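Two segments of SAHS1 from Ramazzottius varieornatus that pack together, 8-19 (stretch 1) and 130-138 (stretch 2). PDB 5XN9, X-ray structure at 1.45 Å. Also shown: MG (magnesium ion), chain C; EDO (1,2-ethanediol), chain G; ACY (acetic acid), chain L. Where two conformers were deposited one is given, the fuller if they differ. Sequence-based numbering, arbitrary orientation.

Stretch 1, residues 8-19: WMGKWESTDRIE
Stretch 2 130-138: AKRWYKKSS

The two stretches form an antiparallel β-ladder, interrupted by a bulge and fastened by backbone hydrogen bonds, with R17 stacked on W133 and K136 CD over the W12 ring; together they bury 1052 Å². Strand 130–136 runs at 132° to strand 10–15 and at 172° to strand 17–19, the chain turning a corner at D16 (phi/psi -79/-11). Most strand residues are extended, near -120/140; T15 at the bulge is -114/-170.

In the first segment W12 pairs with K136 (CA–CA 4.7 Å), E13 with K135 (5.3 Å) and S14 with Y134 (4.3 Å). E13 N donates to K135 O and K135 N to E13 O, both at 2.8 Å, and S137 N extends the ladder to K11 O at 2.9 Å. Beyond the corner the register has shifted by two: I18 faces R132 (CA–CA 4.4 Å) and E19 faces K131 (5.1 Å), where E19 N reaches K131 O at 2.9 Å and K131 N reaches E19 O at 3.0 Å. E13 (t, t), K135 (p, t, t, t), E19 (t, t) and K131 (m, t, t, m) share one face; I18 (t, t) and R132 (t, t, t) take the other.

T15 bridges the bulge. With chi1 p, its OG1 donates to W133 O at 2.9 Å, beside the bond from T15 N to W133 O at 3.1 Å, and accepts from R17 N at 3.1 Å. W133 N closes the far side on R17 O at 3.2 Å. Water 3 lies in the gap, 2.7 Å from T15 O and 2.9 Å from R17 O, and accepts from R132 NE at 3.0 Å.

W133 (chi1 m, chi2 -95°) has the largest area covered, 121 Å². The R17 guanidinium (m, t, p, -158°) lies flat on it, planes at 17° and CZ 4.0 Å from the centroid of the five-membered ring, a cation–pi stack that suits an exposed arginine.

Buried W12 (m, chi2 99°) points away overall, yet its CB lies 4.0 Å from Y134 CB. K136 (m, m, t, t) curls back so that its CD sits 4.0 Å from the centroid of the W12 six-membered ring, and its NZ makes a weak hydrogen bond to M9 O at 3.3 Å. At G10 (138/-167) a CB would lie 2.4 Å from K136 NZ and jam against M9 O, which alone calls for glycine.

S14 (p), small and buried, places CB over the R132 guanidinium. Y134 (m, chi2 76°) carries its OH to magnesium at 2.0 Å; acetic acid OXT binds the ion at 1.9 Å, while R132 NH1 donates to acetic acid O at 3.1 Å.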

# COMPACT_ATOMS: atom_id res chain seq x y z
N TRP A 8 -2.35 0.33 12.47
CA TRP A 8 -2.04 0.77 11.12
C TRP A 8 -2.87 1.97 10.67
O TRP A 8 -2.61 2.51 9.59
CB TRP A 8 -2.18 -0.39 10.13
CG TRP A 8 -3.31 -1.34 10.44
CD1 TRP A 8 -3.22 -2.52 11.13
CD2 TRP A 8 -4.69 -1.20 10.05
NE1 TRP A 8 -4.45 -3.13 11.20
CE2 TRP A 8 -5.37 -2.34 10.55
CE3 TRP A 8 -5.41 -0.24 9.34
CZ2 TRP A 8 -6.74 -2.54 10.35
CZ3 TRP A 8 -6.78 -0.43 9.14
CH2 TRP A 8 -7.43 -1.58 9.65
N MET A 9 -3.86 2.38 11.46
CA MET A 9 -4.58 3.60 11.13
C MET A 9 -3.70 4.81 11.41
O MET A 9 -2.89 4.82 12.34
CB MET A 9 -5.88 3.69 11.94
CG MET A 9 -6.88 2.63 11.55
SD MET A 9 -8.26 2.44 12.69
CE MET A 9 -9.11 4.00 12.42
N GLY A 10 -3.86 5.84 10.59
CA GLY A 10 -3.16 7.08 10.80
C GLY A 10 -2.64 7.64 9.49
O GLY A 10 -3.03 7.20 8.40
N LYS A 11 -1.76 8.63 9.61
CA LYS A 11 -1.15 9.31 8.48
C LYS A 11 0.33 8.96 8.47
O LYS A 11 1.04 9.27 9.44
CB LYS A 11 -1.33 10.82 8.61
CG LYS A 11 -2.77 11.27 8.64
CD LYS A 11 -2.84 12.79 8.58
CE LYS A 11 -4.25 13.26 8.78
NZ LYS A 11 -4.73 12.82 10.11
N TRP A 12 0.77 8.32 7.40
CA TRP A 12 2.12 7.77 7.31
C TRP A 12 2.85 8.40 6.13
O TRP A 12 2.26 8.60 5.07
CB TRP A 12 2.05 6.26 7.09
CG TRP A 12 1.27 5.55 8.14
CD1 TRP A 12 -0.03 5.14 8.07
CD2 TRP A 12 1.74 5.18 9.44
NE1 TRP A 12 -0.40 4.52 9.25
CE2 TRP A 12 0.67 4.55 10.11
CE3 TRP A 12 2.96 5.34 10.11
CZ2 TRP A 12 0.79 4.05 11.40
CZ3 TRP A 12 3.08 4.84 11.40
CH2 TRP A 12 2.00 4.21 12.03
N GLU A 13 4.14 8.67 6.31
CA GLU A 13 4.95 9.32 5.29
C GLU A 13 6.22 8.51 5.08
O GLU A 13 6.83 8.04 6.04
CB GLU A 13 5.31 10.74 5.75
CG GLU A 13 6.31 11.46 4.90
CD GLU A 13 6.65 12.83 5.45
OE1 GLU A 13 7.59 13.47 4.94
OE2 GLU A 13 5.96 13.27 6.41
N SER A 14 6.63 8.35 3.82
CA SER A 14 7.81 7.54 3.51
C SER A 14 9.08 8.18 4.04
O SER A 14 9.17 9.40 4.21
CB SER A 14 7.92 7.29 2.01
OG SER A 14 8.05 8.51 1.30
N THR A 15 10.07 7.34 4.32
CA THR A 15 11.37 7.79 4.81
C THR A 15 12.43 7.48 3.76
O THR A 15 12.13 7.11 2.62
CB THR A 15 11.69 7.08 6.13
OG1 THR A 15 11.94 5.69 5.86
CG2 THR A 15 10.54 7.21 7.12
N ASP A 16 13.70 7.63 4.15
CA ASP A 16 14.81 7.27 3.28
C ASP A 16 15.07 5.77 3.26
O ASP A 16 15.84 5.31 2.41
CB ASP A 16 16.09 7.99 3.72
CG ASP A 16 16.04 9.47 3.44
OD1 ASP A 16 15.12 9.91 2.72
OD2 ASP A 16 16.94 10.20 3.93
N ARG A 17 14.45 5.01 4.16
CA ARG A 17 14.72 3.58 4.27
C ARG A 17 13.86 2.81 3.28
O ARG A 17 12.63 2.90 3.31
CB ARG A 17 14.46 3.11 5.70
CG ARG A 17 15.35 3.79 6.73
CD ARG A 17 14.73 3.72 8.12
NE ARG A 17 14.77 2.37 8.66
CZ ARG A 17 13.96 1.93 9.62
NH1 ARG A 17 14.07 0.69 10.06
NH2 ARG A 17 13.03 2.73 10.12
N ILE A 18 14.52 2.06 2.40
CA ILE A 18 13.84 1.30 1.36
C ILE A 18 14.78 0.16 1.00
O ILE A 18 16.00 0.29 1.12
CB ILE A 18 13.53 2.23 0.15
CG1 ILE A 18 12.68 1.53 -0.90
CG2 ILE A 18 14.82 2.80 -0.45
CD1 ILE A 18 12.02 2.50 -1.86
N GLU A 19 14.21 -0.97 0.60
CA GLU A 19 15.02 -2.16 0.35
C GLU A 19 14.44 -2.95 -0.81
O GLU A 19 13.27 -3.34 -0.78
CB GLU A 19 15.07 -3.03 1.61
CG GLU A 19 15.94 -4.27 1.48
CD GLU A 19 15.95 -5.07 2.75
OE1 GLU A 19 16.75 -4.74 3.66
OE2 GLU A 19 15.14 -6.02 2.86
N ALA A 130 10.09 -6.67 -1.42
CA ALA A 130 10.66 -5.36 -1.13
C ALA A 130 10.06 -4.82 0.16
O ALA A 130 9.01 -5.27 0.61
CB ALA A 130 10.44 -4.37 -2.27
N LYS A 131 10.75 -3.85 0.74
CA LYS A 131 10.28 -3.24 1.97
C LYS A 131 10.48 -1.74 1.91
O LYS A 131 11.41 -1.24 1.28
CB LYS A 131 11.01 -3.80 3.19
CG LYS A 131 10.59 -5.20 3.56
CD LYS A 131 11.41 -5.73 4.70
CE LYS A 131 10.93 -7.10 5.13
NZ LYS A 131 9.62 -7.00 5.81
N ARG A 132 9.59 -1.03 2.58
CA ARG A 132 9.70 0.41 2.68
C ARG A 132 9.22 0.82 4.06
O ARG A 132 8.26 0.24 4.58
CB ARG A 132 8.83 1.03 1.60
CG ARG A 132 9.27 2.35 1.20
CD ARG A 132 8.52 2.83 0.01
NE ARG A 132 8.98 4.16 -0.28
CZ ARG A 132 8.33 5.02 -1.04
NH1 ARG A 132 7.16 4.69 -1.57
NH2 ARG A 132 8.86 6.21 -1.23
N TRP A 133 9.90 1.78 4.67
CA TRP A 133 9.57 2.20 6.03
C TRP A 133 8.96 3.59 6.02
O TRP A 133 9.41 4.48 5.28
CB TRP A 133 10.80 2.15 6.94
CG TRP A 133 11.16 0.74 7.27
CD1 TRP A 133 10.78 0.05 8.38
CD2 TRP A 133 11.93 -0.16 6.47
NE1 TRP A 133 11.29 -1.23 8.33
CE2 TRP A 133 11.99 -1.39 7.17
CE3 TRP A 133 12.57 -0.06 5.23
CZ2 TRP A 133 12.68 -2.49 6.68
CZ3 TRP A 133 13.26 -1.16 4.75
CH2 TRP A 133 13.31 -2.36 5.47
N TYR A 134 7.92 3.77 6.83
CA TYR A 134 7.17 5.00 6.94
C TYR A 134 7.17 5.48 8.38
O TYR A 134 7.28 4.68 9.32
CB TYR A 134 5.71 4.78 6.50
CG TYR A 134 5.56 4.47 5.03
CD1 TYR A 134 5.88 3.22 4.51
CD2 TYR A 134 5.12 5.45 4.15
CE1 TYR A 134 5.76 2.96 3.16
CE2 TYR A 134 4.99 5.19 2.80
CZ TYR A 134 5.32 3.95 2.31
OH TYR A 134 5.20 3.68 0.96
N LYS A 135 7.04 6.79 8.57
CA LYS A 135 6.91 7.39 9.89
C LYS A 135 5.57 8.12 9.98
O LYS A 135 4.97 8.48 8.98
CB LYS A 135 8.04 8.39 10.13
CG LYS A 135 8.10 9.51 9.09
CD LYS A 135 9.28 10.45 9.33
CE LYS A 135 9.38 11.49 8.22
NZ LYS A 135 10.54 12.42 8.41
N LYS A 136 5.09 8.31 11.21
CA LYS A 136 3.89 9.11 11.42
C LYS A 136 4.12 10.54 10.94
O LYS A 136 5.19 11.11 11.16
CB LYS A 136 3.52 9.12 12.90
CG LYS A 136 2.86 7.85 13.39
CD LYS A 136 1.37 7.83 13.09
CE LYS A 136 0.61 6.94 14.06
NZ LYS A 136 -0.86 6.96 13.84
N SER A 137 3.12 11.11 10.28
CA SER A 137 3.28 12.44 9.71
C SER A 137 3.29 13.52 10.79
O SER A 137 2.60 13.42 11.81
CB SER A 137 2.17 12.73 8.71
OG SER A 137 2.41 12.05 7.50
N SER A 138 4.10 14.55 10.55
CA SER A 138 4.33 15.67 11.47
C SER A 138 4.86 15.23 12.84
O SER A 138 6.02 15.47 13.16
CB SER A 138 3.09 16.57 11.62
OG SER A 138 1.97 15.85 12.10
OXT SER A 138 4.16 14.64 13.66
MG MG C . 3.57 3.00 0.10
C1 EDO G . -7.60 14.35 9.94
O1 EDO G . -7.41 15.20 8.80
C2 EDO G . -6.90 14.96 11.15
O2 EDO G . -6.65 13.94 12.12
C ACY L . 3.78 2.46 -2.08
O ACY L . 5.03 2.44 -2.09
OXT ACY L . 3.08 1.81 -1.27
CH3 ACY L . 3.07 3.31 -3.09
O HOH W 1 -1.61 9.79 12.30
O HOH W 2 0.34 11.11 5.75
O HOH W 3 10.79 4.81 2.07